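Local coordinates for protein putative alpha-L-fucosidase (Bacteroides thetaiotaomicron VPI-5482, PDB 3GZA) that probably hydrolyses alpha-L-fucosides as a family 29 glycoside hydrolase, with a TIM-barrel-like domain followed by beta-sandwich strands, at residues 166-177 and 198-207; 215-223 and 251-259. All coordinates share one frame; numbering follows the deposited sequence.

Contact 1. Residues 166-177 and 198-207; sequences VTELCTRYGDLY and IVNKYQPNCL
Helix segments 166-171 and 198-202 run nearly parallel where C170 faces Y202, their axes 23° apart and 9.7 Å at closest approach. Past the helix ends both chains turn back toward the barrel, and the L207 N to Y177 O bond of 3.0 Å joins them again. Q203, the first residue beyond its helix, lies between them. Its chain bends at chi2 (-71°), which lays the amide against the backbone of residues 170-176. Q203 NE2 donates to C170 O, almost straight at 171° and close to the amide plane, and to G174 O at 3.0 Å. Q203 OE1 accepts from L176 N at 2.8 Å. The buried amide thus uses both ends on backbone groups. With an alanine here, C170 O and G174 O would probably lose this donor and L176 N its acceptor, leaving residues 174-176 freer to shift. Both helices belong to the TIM-barrel-like domain, and the chains after them lead into the adjacent parallel strands 178-181 and 207-209. Outward from Q203, T171 sets CG2 over one face of the Y202 ring, 3.6 Å from its centroid, a CH-pi contact. K201 CG covers the opposite face. One turn back along the helices, V166 CG1 meets I198 CG2, and C170 SG touches V199 CG2. At the far end L207 CD1 sits over the Y177 ring face, while Y177 OH bonds to K16 O.

Contact 2. Residues 215-223 and 251-259; sequences ADFRWGGSE and QLELLKHGD
L255 O, near the end of helix 251-257, takes two N-H groups from R218. R218 NE donates to L255 O at 2.9 Å and 166°; R218 NH2 reaches L255 O at 3.3 Å, more bent at 138°. The grip is side-on, and the oxygen lies in the guanidinium plane. R218 has CG between its backbone N and carbonyl carbon (chi1 63°), and from there the chain runs extended to the helix end. G258 CA covers one face of the guanidinium, where a side chain would clash with NH2. NH1 turns to V266 O and W232 O, which helps fix the group's rotation. L255 also packs its CB 3.4 Å from W219 O, and its CD1 meets W219 CE3 obliquely. The G220-G221 turn lies close against K256: K256 CG is 3.3 Å from G220 O. A CB on G221 would run into that CG. A water links G221 O to K256 NZ. W219 also lies near a bound buffer molecule, EPE, whose N4 bonds to E223. Strand 218-219 pairs in parallel with strand 264-273 of the barrel sheet, and helix 251-257 packs against residues 218-221, with L254 and L255 also touching F235 of strand 234-235.

How the contacts relate
Both contacts lie in the fucosidase domain and follow one another along the chain, their centres about 25 Å apart. Each is partly buried. Contact 1 is centred about 18 Å from the centre of the chain, with T171 and D175 exposed at its margin. Contact 2 is centred about 12 Å from it, and R218, G220 and G221 are buried. Contact 1 joins two helix ends and the chains after them; contact 2 sets a short strand and its turn against one helix. In both, a long polar side chain bonds to backbone groups, a neutral amide in one and a guanidinium in the other. Contact 1 adds more apolar and CH-pi packing; contact 2 relies on glycines for close approach. They meet directly, L207 CA lying 3.5 Å from D216 OD2.

Contact 1. Residues 166-177 and 198-207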
loop_
_atom_site.group_PDB
_atom_site.type_symbol
_atom_site.label_atom_id
_atom_site.label_comp_id
_atom_site.label_asym_id
_atom_site.label_seq_id
_atom_site.Cartn_x
_atom_site.Cartn_y
_atom_site.Cartn_z
ATOM N N VAL A 166 -14.043 -6.175 -2.618
ATOM C CA VAL A 166 -15.312 -6.875 -2.392
ATOM C C VAL A 166 -15.473 -7.962 -3.420
ATOM O O VAL A 166 -15.910 -9.051 -3.109
ATOM C CB VAL A 166 -16.474 -5.887 -2.354
ATOM C CG1 VAL A 166 -17.861 -6.578 -2.316
ATOM C CG2 VAL A 166 -16.359 -4.934 -1.149
ATOM N N THR A 167 -15.097 -7.686 -4.648
ATOM C CA THR A 167 -15.241 -8.696 -5.710
ATOM C C THR A 167 -14.359 -9.908 -5.391
ATOM O O THR A 167 -14.804 -11.068 -5.540
ATOM C CB THR A 167 -14.896 -8.112 -7.092
ATOM O OG1 THR A 167 -15.776 -7.019 -7.374
ATOM C CG2 THR A 167 -15.090 -9.162 -8.224
ATOM N N GLU A 168 -13.128 -9.669 -4.979
ATOM C CA GLU A 168 -12.239 -10.806 -4.634
ATOM C C GLU A 168 -12.880 -11.649 -3.552
ATOM O O GLU A 168 -12.892 -12.900 -3.622
ATOM C CB GLU A 168 -10.861 -10.311 -4.160
ATOM C CG GLU A 168 -10.017 -9.699 -5.241
ATOM C CD GLU A 168 -8.658 -9.230 -4.776
ATOM O OE1 GLU A 168 -8.498 -8.935 -3.583
ATOM O OE2 GLU A 168 -7.754 -9.124 -5.660
ATOM N N LEU A 169 -13.319 -10.984 -2.491
ATOM C CA LEU A 169 -13.891 -11.673 -1.330
ATOM C C LEU A 169 -15.169 -12.412 -1.632
ATOM O O LEU A 169 -15.445 -13.461 -1.026
ATOM C CB LEU A 169 -14.009 -10.715 -0.159
ATOM C CG LEU A 169 -12.660 -10.212 0.388
ATOM C CD1 LEU A 169 -12.768 -8.910 1.217
ATOM C CD2 LEU A 169 -11.843 -11.319 1.163
ATOM N N CYS A 170 -15.916 -11.919 -2.621
ATOM C CA CYS A 170 -17.207 -12.547 -3.033
ATOM C C CYS A 170 -17.074 -13.594 -4.112
ATOM O O CYS A 170 -18.071 -14.234 -4.456
ATOM C CB CYS A 170 -18.206 -11.485 -3.502
ATOM S SG CYS A 170 -18.860 -10.422 -2.182
ATOM N N THR A 171 -15.879 -13.753 -4.690
ATOM C CA THR A 171 -15.696 -14.718 -5.782
ATOM C C THR A 171 -14.706 -15.834 -5.507
ATOM O O THR A 171 -14.763 -16.849 -6.198
ATOM C CB THR A 171 -15.281 -14.027 -7.104
ATOM O OG1 THR A 171 -14.045 -13.291 -6.882
ATOM C CG2 THR A 171 -16.421 -13.060 -7.558
ATOM N N ARG A 172 -13.838 -15.672 -4.527
ATOM C CA ARG A 172 -12.765 -16.657 -4.355
ATOM C C ARG A 172 -12.860 -17.486 -3.079
ATOM O O ARG A 172 -11.968 -18.296 -2.844
ATOM C CB ARG A 172 -11.430 -15.907 -4.322
ATOM C CG ARG A 172 -11.115 -15.121 -5.543
ATOM C CD ARG A 172 -9.840 -14.312 -5.355
ATOM N NE ARG A 172 -9.528 -13.520 -6.544
ATOM C CZ ARG A 172 -8.400 -12.812 -6.642
ATOM N NH1 ARG A 172 -7.539 -12.785 -5.642
ATOM N NH2 ARG A 172 -8.174 -12.123 -7.736
ATOM N N TYR A 173 -13.931 -17.305 -2.291
ATOM C CA TYR A 173 -14.036 -17.937 -0.979
ATOM C C TYR A 173 -15.346 -18.684 -0.729
ATOM O O TYR A 173 -15.695 -18.929 0.423
ATOM C CB TYR A 173 -13.767 -16.897 0.114
ATOM C CG TYR A 173 -12.375 -16.313 -0.011
ATOM C CD1 TYR A 173 -11.256 -16.924 0.527
ATOM C CD2 TYR A 173 -12.174 -15.125 -0.722
ATOM C CE1 TYR A 173 -9.980 -16.385 0.347
ATOM C CE2 TYR A 173 -10.928 -14.590 -0.906
ATOM C CZ TYR A 173 -9.810 -15.222 -0.359
ATOM O OH TYR A 173 -8.545 -14.752 -0.587
ATOM N N GLY A 174 -15.995 -19.094 -1.800
ATOM C CA GLY A 174 -17.254 -19.835 -1.677
ATOM C C GLY A 174 -18.428 -18.953 -1.285
ATOM O O GLY A 174 -18.332 -17.738 -1.235
ATOM N N ASP A 175 -19.561 -19.607 -1.003
ATOM C CA ASP A 175 -20.806 -18.906 -0.649
ATOM C C ASP A 175 -20.757 -18.420 0.777
ATOM O O ASP A 175 -20.351 -19.146 1.691
ATOM C CB ASP A 175 -22.012 -19.795 -0.897
ATOM C CG ASP A 175 -22.218 -20.115 -2.380
ATOM O OD1 ASP A 175 -21.608 -19.448 -3.252
ATOM O OD2 ASP A 175 -23.015 -21.030 -2.703
ATOM N N LEU A 176 -21.123 -17.153 0.971
ATOM C CA LEU A 176 -20.984 -16.482 2.246
ATOM C C LEU A 176 -22.340 -16.209 2.934
ATOM O O LEU A 176 -23.380 -16.046 2.293
ATOM C CB LEU A 176 -20.304 -15.132 2.041
ATOM C CG LEU A 176 -18.926 -15.192 1.373
ATOM C CD1 LEU A 176 -18.399 -13.798 1.048
ATOM C CD2 LEU A 176 -17.968 -16.003 2.229
ATOM N N TYR A 177 -22.255 -16.169 4.249
ATOM C CA TYR A 177 -23.410 -15.947 5.100
ATOM C C TYR A 177 -23.802 -14.492 5.086
ATOM O O TYR A 177 -24.978 -14.180 4.979
ATOM C CB TYR A 177 -23.063 -16.418 6.523
ATOM C CG TYR A 177 -24.222 -16.325 7.483
ATOM C CD1 TYR A 177 -25.186 -17.311 7.541
ATOM C CD2 TYR A 177 -24.308 -15.276 8.417
ATOM C CE1 TYR A 177 -26.256 -17.234 8.445
ATOM C CE2 TYR A 177 -25.401 -15.193 9.283
ATOM C CZ TYR A 177 -26.337 -16.195 9.332
ATOM O OH TYR A 177 -27.378 -16.119 10.241
ATOM N N ILE A 198 -22.409 -5.974 -6.768
ATOM C CA ILE A 198 -21.356 -7.017 -6.719
ATOM C C ILE A 198 -21.827 -8.175 -5.837
ATOM O O ILE A 198 -21.762 -9.342 -6.232
ATOM C CB ILE A 198 -20.033 -6.457 -6.207
ATOM C CG1 ILE A 198 -19.496 -5.391 -7.136
ATOM C CG2 ILE A 198 -18.964 -7.573 -6.065
ATOM C CD1 ILE A 198 -18.348 -4.628 -6.483
ATOM N N VAL A 199 -22.359 -7.840 -4.674
ATOM C CA VAL A 199 -22.855 -8.858 -3.746
ATOM C C VAL A 199 -24.063 -9.551 -4.398
ATOM O O VAL A 199 -24.189 -10.792 -4.390
ATOM C CB VAL A 199 -23.156 -8.261 -2.367
ATOM C CG1 VAL A 199 -23.797 -9.358 -1.452
ATOM C CG2 VAL A 199 -21.906 -7.661 -1.754
ATOM N N ASN A 200 -24.928 -8.813 -5.087
ATOM C CA ASN A 200 -26.081 -9.463 -5.696
ATOM C C ASN A 200 -25.698 -10.435 -6.794
ATOM O O ASN A 200 -26.297 -11.484 -6.947
ATOM C CB ASN A 200 -27.029 -8.419 -6.294
ATOM C CG ASN A 200 -27.907 -7.758 -5.253
ATOM O OD1 ASN A 200 -28.155 -8.336 -4.168
ATOM N ND2 ASN A 200 -28.426 -6.565 -5.590
ATOM N N LYS A 201 -24.696 -10.070 -7.578
ATOM C CA LYS A 201 -24.285 -10.923 -8.674
ATOM C C LYS A 201 -23.580 -12.183 -8.206
ATOM O O LYS A 201 -23.907 -13.298 -8.658
ATOM C CB LYS A 201 -23.356 -10.154 -9.595
ATOM C CG LYS A 201 -22.840 -10.955 -10.771
ATOM C CD LYS A 201 -22.041 -10.122 -11.718
ATOM C CE LYS A 201 -21.596 -10.942 -12.940
ATOM N NZ LYS A 201 -20.801 -10.097 -13.876
ATOM N N TYR A 202 -22.588 -12.009 -7.358
ATOM C CA TYR A 202 -21.738 -13.137 -6.972
ATOM C C TYR A 202 -22.177 -13.883 -5.740
ATOM O O TYR A 202 -21.797 -15.019 -5.560
ATOM C CB TYR A 202 -20.307 -12.661 -6.820
ATOM C CG TYR A 202 -19.754 -12.132 -8.111
ATOM C CD1 TYR A 202 -19.551 -12.977 -9.202
ATOM C CD2 TYR A 202 -19.451 -10.794 -8.259
ATOM C CE1 TYR A 202 -19.053 -12.475 -10.423
ATOM C CE2 TYR A 202 -18.965 -10.305 -9.466
ATOM C CZ TYR A 202 -18.770 -11.149 -10.523
ATOM O OH TYR A 202 -18.261 -10.635 -11.672
ATOM N N GLN A 203 -22.989 -13.230 -4.910
ATOM C CA GLN A 203 -23.426 -13.769 -3.641
ATOM C C GLN A 203 -24.925 -13.519 -3.433
ATOM O O GLN A 203 -25.309 -12.903 -2.418
ATOM C CB GLN A 203 -22.608 -13.120 -2.534
ATOM C CG GLN A 203 -21.134 -13.507 -2.485
ATOM C CD GLN A 203 -20.883 -14.903 -2.029
ATOM O OE1 GLN A 203 -21.663 -15.474 -1.265
ATOM N NE2 GLN A 203 -19.764 -15.462 -2.455
ATOM N N PRO A 204 -25.765 -14.018 -4.337
ATOM C CA PRO A 204 -27.193 -13.754 -4.270
ATOM C C PRO A 204 -27.901 -14.202 -2.981
ATOM O O PRO A 204 -28.971 -13.679 -2.693
ATOM C CB PRO A 204 -27.757 -14.473 -5.512
ATOM C CG PRO A 204 -26.767 -15.506 -5.771
ATOM C CD PRO A 204 -25.465 -14.861 -5.500
ATOM N N ASN A 205 -27.354 -15.137 -2.221
ATOM C CA ASN A 205 -27.997 -15.562 -0.963
ATOM C C ASN A 205 -27.299 -15.068 0.277
ATOM O O ASN A 205 -27.632 -15.458 1.362
ATOM C CB ASN A 205 -28.076 -17.066 -0.917
ATOM C CG ASN A 205 -28.982 -17.595 -1.975
ATOM O OD1 ASN A 205 -30.169 -17.245 -2.027
ATOM N ND2 ASN A 205 -28.434 -18.406 -2.849
ATOM N N CYS A 206 -26.340 -14.171 0.088
ATOM C CA CYS A 206 -25.579 -13.581 1.169
ATOM C C CYS A 206 -26.265 -12.373 1.772
ATOM O O CYS A 206 -26.779 -11.530 1.061
ATOM C CB CYS A 206 -24.173 -13.211 0.653
ATOM S SG CYS A 206 -23.044 -12.448 1.829
ATOM N N LEU A 207 -26.288 -12.277 3.097
ATOM C CA LEU A 207 -26.874 -11.111 3.757
ATOM C C LEU A 207 -25.992 -9.926 3.486
ATOM O O LEU A 207 -24.784 -9.978 3.715
ATOM C CB LEU A 207 -27.018 -11.329 5.260
ATOM C CG LEU A 207 -27.941 -12.475 5.697
ATOM C CD1 LEU A 207 -27.550 -13.042 7.130
ATOM C CD2 LEU A 207 -29.438 -12.089 5.572
HETATM O O HOH W 1 -19.364 -16.477 -6.475
HETATM O O HOH W 2 -22.735 -17.321 -4.327
#

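Contact 2. Residues 215-223 and 251-259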
loop_
_atom_site.group_PDB
_atom_site.type_symbol
_atom_site.label_atom_id
_atom_site.label_comp_id
_atom_site.label_asym_id
_atom_site.label_seq_id
_atom_site.Cartn_x
_atom_site.Cartn_y
_atom_site.Cartn_z
ATOM N N ALA A 215 -30.186 -2.792 4.028
ATOM C CA ALA A 215 -29.648 -3.535 5.164
ATOM C C ALA A 215 -30.527 -4.780 5.300
ATOM O O ALA A 215 -31.750 -4.673 5.377
ATOM C CB ALA A 215 -29.720 -2.754 6.436
ATOM N N ASP A 216 -29.878 -5.943 5.270
ATOM C CA ASP A 216 -30.613 -7.198 5.447
ATOM C C ASP A 216 -30.896 -7.566 6.900
ATOM O O ASP A 216 -31.671 -8.495 7.173
ATOM C CB ASP A 216 -29.942 -8.324 4.701
ATOM C CG ASP A 216 -30.077 -8.209 3.204
ATOM O OD1 ASP A 216 -30.869 -7.396 2.669
ATOM O OD2 ASP A 216 -29.408 -9.043 2.524
ATOM N N PHE A 217 -30.320 -6.805 7.816
ATOM C CA PHE A 217 -30.643 -6.846 9.227
ATOM C C PHE A 217 -30.179 -5.511 9.780
ATOM O O PHE A 217 -29.527 -4.749 9.042
ATOM C CB PHE A 217 -30.066 -8.077 9.939
ATOM C CG PHE A 217 -28.591 -8.212 9.853
ATOM C CD1 PHE A 217 -27.808 -7.516 10.700
ATOM C CD2 PHE A 217 -28.000 -9.079 8.928
ATOM C CE1 PHE A 217 -26.486 -7.622 10.650
ATOM C CE2 PHE A 217 -26.675 -9.209 8.874
ATOM C CZ PHE A 217 -25.908 -8.509 9.751
ATOM N N ARG A 218 -30.527 -5.192 11.022
ATOM C CA ARG A 218 -30.174 -3.897 11.608
ATOM C C ARG A 218 -29.439 -4.113 12.905
ATOM O O ARG A 218 -29.781 -5.018 13.645
ATOM C CB ARG A 218 -31.405 -3.021 11.912
ATOM C CG ARG A 218 -32.373 -3.624 12.952
ATOM C CD ARG A 218 -33.621 -2.803 13.083
ATOM N NE ARG A 218 -34.268 -3.133 14.357
ATOM C CZ ARG A 218 -35.247 -4.020 14.530
ATOM N NH1 ARG A 218 -35.837 -4.624 13.486
ATOM N NH2 ARG A 218 -35.691 -4.246 15.757
ATOM N N TRP A 219 -28.500 -3.230 13.190
ATOM C CA TRP A 219 -27.853 -3.193 14.514
ATOM C C TRP A 219 -28.902 -2.740 15.504
ATOM O O TRP A 219 -29.539 -1.705 15.320
ATOM C CB TRP A 219 -26.687 -2.200 14.474
ATOM C CG TRP A 219 -25.989 -2.021 15.791
ATOM C CD1 TRP A 219 -25.339 -2.951 16.479
ATOM C CD2 TRP A 219 -25.876 -0.804 16.525
ATOM N NE1 TRP A 219 -24.806 -2.419 17.617
ATOM C CE2 TRP A 219 -25.110 -1.094 17.670
ATOM C CE3 TRP A 219 -26.320 0.493 16.312
ATOM C CZ2 TRP A 219 -24.795 -0.152 18.600
ATOM C CZ3 TRP A 219 -26.033 1.438 17.255
ATOM C CH2 TRP A 219 -25.270 1.111 18.388
ATOM N N GLY A 220 -29.068 -3.510 16.576
ATOM C CA GLY A 220 -30.087 -3.266 17.591
ATOM C C GLY A 220 -29.880 -2.128 18.565
ATOM O O GLY A 220 -30.506 -2.128 19.631
ATOM N N GLY A 221 -29.029 -1.174 18.226
ATOM C CA GLY A 221 -28.946 0.072 19.023
ATOM C C GLY A 221 -27.967 0.127 20.187
ATOM O O GLY A 221 -27.926 1.160 20.882
ATOM N N SER A 222 -27.247 -0.963 20.477
ATOM C CA SER A 222 -26.250 -0.956 21.538
ATOM C C SER A 222 -25.331 -2.140 21.292
ATOM O O SER A 222 -25.613 -2.995 20.458
ATOM C CB SER A 222 -26.885 -1.107 22.904
ATOM O OG SER A 222 -27.365 -2.440 23.112
ATOM N N GLU A 223 -24.183 -2.164 21.978
ATOM C CA GLU A 223 -23.273 -3.306 21.967
ATOM C C GLU A 223 -23.346 -4.015 23.337
ATOM O O GLU A 223 -22.352 -4.537 23.831
ATOM C CB GLU A 223 -21.857 -2.878 21.649
ATOM C CG GLU A 223 -21.755 -2.252 20.261
ATOM C CD GLU A 223 -20.332 -1.935 19.832
ATOM O OE1 GLU A 223 -19.417 -1.963 20.681
ATOM O OE2 GLU A 223 -20.115 -1.656 18.631
ATOM N N GLN A 251 -34.469 7.500 16.437
ATOM C CA GLN A 251 -33.859 6.394 15.718
ATOM C C GLN A 251 -33.294 5.270 16.568
ATOM O O GLN A 251 -33.389 4.107 16.164
ATOM C CB GLN A 251 -32.782 6.887 14.757
ATOM C CG GLN A 251 -33.314 7.888 13.777
ATOM C CD GLN A 251 -32.343 8.152 12.664
ATOM O OE1 GLN A 251 -31.297 7.497 12.563
ATOM N NE2 GLN A 251 -32.672 9.099 11.827
ATOM N N LEU A 252 -32.667 5.574 17.704
ATOM C CA LEU A 252 -32.167 4.500 18.547
ATOM C C LEU A 252 -33.318 3.685 19.037
ATOM O O LEU A 252 -33.185 2.483 19.091
ATOM C CB LEU A 252 -31.351 4.962 19.768
ATOM C CG LEU A 252 -29.873 5.173 19.535
ATOM C CD1 LEU A 252 -29.260 5.714 20.822
ATOM C CD2 LEU A 252 -29.155 3.932 19.057
ATOM N N GLU A 253 -34.437 4.312 19.392
ATOM C CA GLU A 253 -35.592 3.522 19.840
ATOM C C GLU A 253 -36.080 2.626 18.725
ATOM O O GLU A 253 -36.478 1.521 18.977
ATOM C CB GLU A 253 -36.729 4.402 20.316
ATOM C CG GLU A 253 -36.431 5.088 21.635
ATOM C CD GLU A 253 -36.305 4.129 22.780
ATOM O OE1 GLU A 253 -37.100 3.177 22.863
ATOM O OE2 GLU A 253 -35.403 4.340 23.616
ATOM N N LEU A 254 -36.080 3.136 17.499
ATOM C CA LEU A 254 -36.483 2.350 16.339
ATOM C C LEU A 254 -35.539 1.173 16.116
ATOM O O LEU A 254 -35.999 0.078 15.814
ATOM C CB LEU A 254 -36.623 3.279 15.107
ATOM C CG LEU A 254 -36.906 2.606 13.770
ATOM C CD1 LEU A 254 -38.236 1.825 13.853
ATOM C CD2 LEU A 254 -36.897 3.647 12.616
ATOM N N LEU A 255 -34.211 1.342 16.273
ATOM C CA LEU A 255 -33.283 0.180 16.152
ATOM C C LEU A 255 -33.518 -0.870 17.215
ATOM O O LEU A 255 -33.525 -2.060 16.941
ATOM C CB LEU A 255 -31.838 0.656 16.196
ATOM C CG LEU A 255 -31.389 1.547 15.040
ATOM C CD1 LEU A 255 -30.030 2.140 15.381
ATOM C CD2 LEU A 255 -31.350 0.767 13.681
ATOM N N LYS A 256 -33.769 -0.415 18.446
ATOM C CA LYS A 256 -33.970 -1.288 19.577
ATOM C C LYS A 256 -35.256 -2.085 19.594
ATOM O O LYS A 256 -35.311 -3.165 20.217
ATOM C CB LYS A 256 -33.879 -0.433 20.861
ATOM C CG LYS A 256 -32.444 0.026 21.152
ATOM C CD LYS A 256 -32.353 1.030 22.296
ATOM C CE LYS A 256 -30.877 1.417 22.547
ATOM N NZ LYS A 256 -30.799 2.583 23.427
ATOM N N HIS A 257 -36.293 -1.531 18.973
ATOM C CA HIS A 257 -37.629 -2.117 18.981
ATOM C C HIS A 257 -38.167 -2.539 17.612
ATOM O O HIS A 257 -39.080 -3.347 17.550
ATOM C CB HIS A 257 -38.652 -1.100 19.574
ATOM C CG HIS A 257 -38.502 -0.857 21.055
ATOM N ND1 HIS A 257 -39.025 -1.704 22.002
ATOM C CD2 HIS A 257 -37.884 0.142 21.742
ATOM C CE1 HIS A 257 -38.741 -1.239 23.210
ATOM N NE2 HIS A 257 -38.062 -0.110 23.083
ATOM N N GLY A 258 -37.699 -1.916 16.536
ATOM C CA GLY A 258 -38.314 -2.098 15.224
ATOM C C GLY A 258 -39.663 -1.379 15.160
ATOM O O GLY A 258 -40.041 -0.600 16.055
ATOM N N ASP A 259 -40.422 -1.633 14.091
ATOM C CA ASP A 259 -41.675 -0.984 13.861
ATOM C C ASP A 259 -42.636 -2.046 13.378
ATOM O O ASP A 259 -42.552 -2.530 12.252
ATOM C CB ASP A 259 -41.487 0.126 12.817
ATOM C CG ASP A 259 -42.756 0.849 12.453
ATOM O OD1 ASP A 259 -43.863 0.551 12.964
ATOM O OD2 ASP A 259 -42.618 1.759 11.587
HETATM O O HOH W 3 -28.018 2.689 23.133
#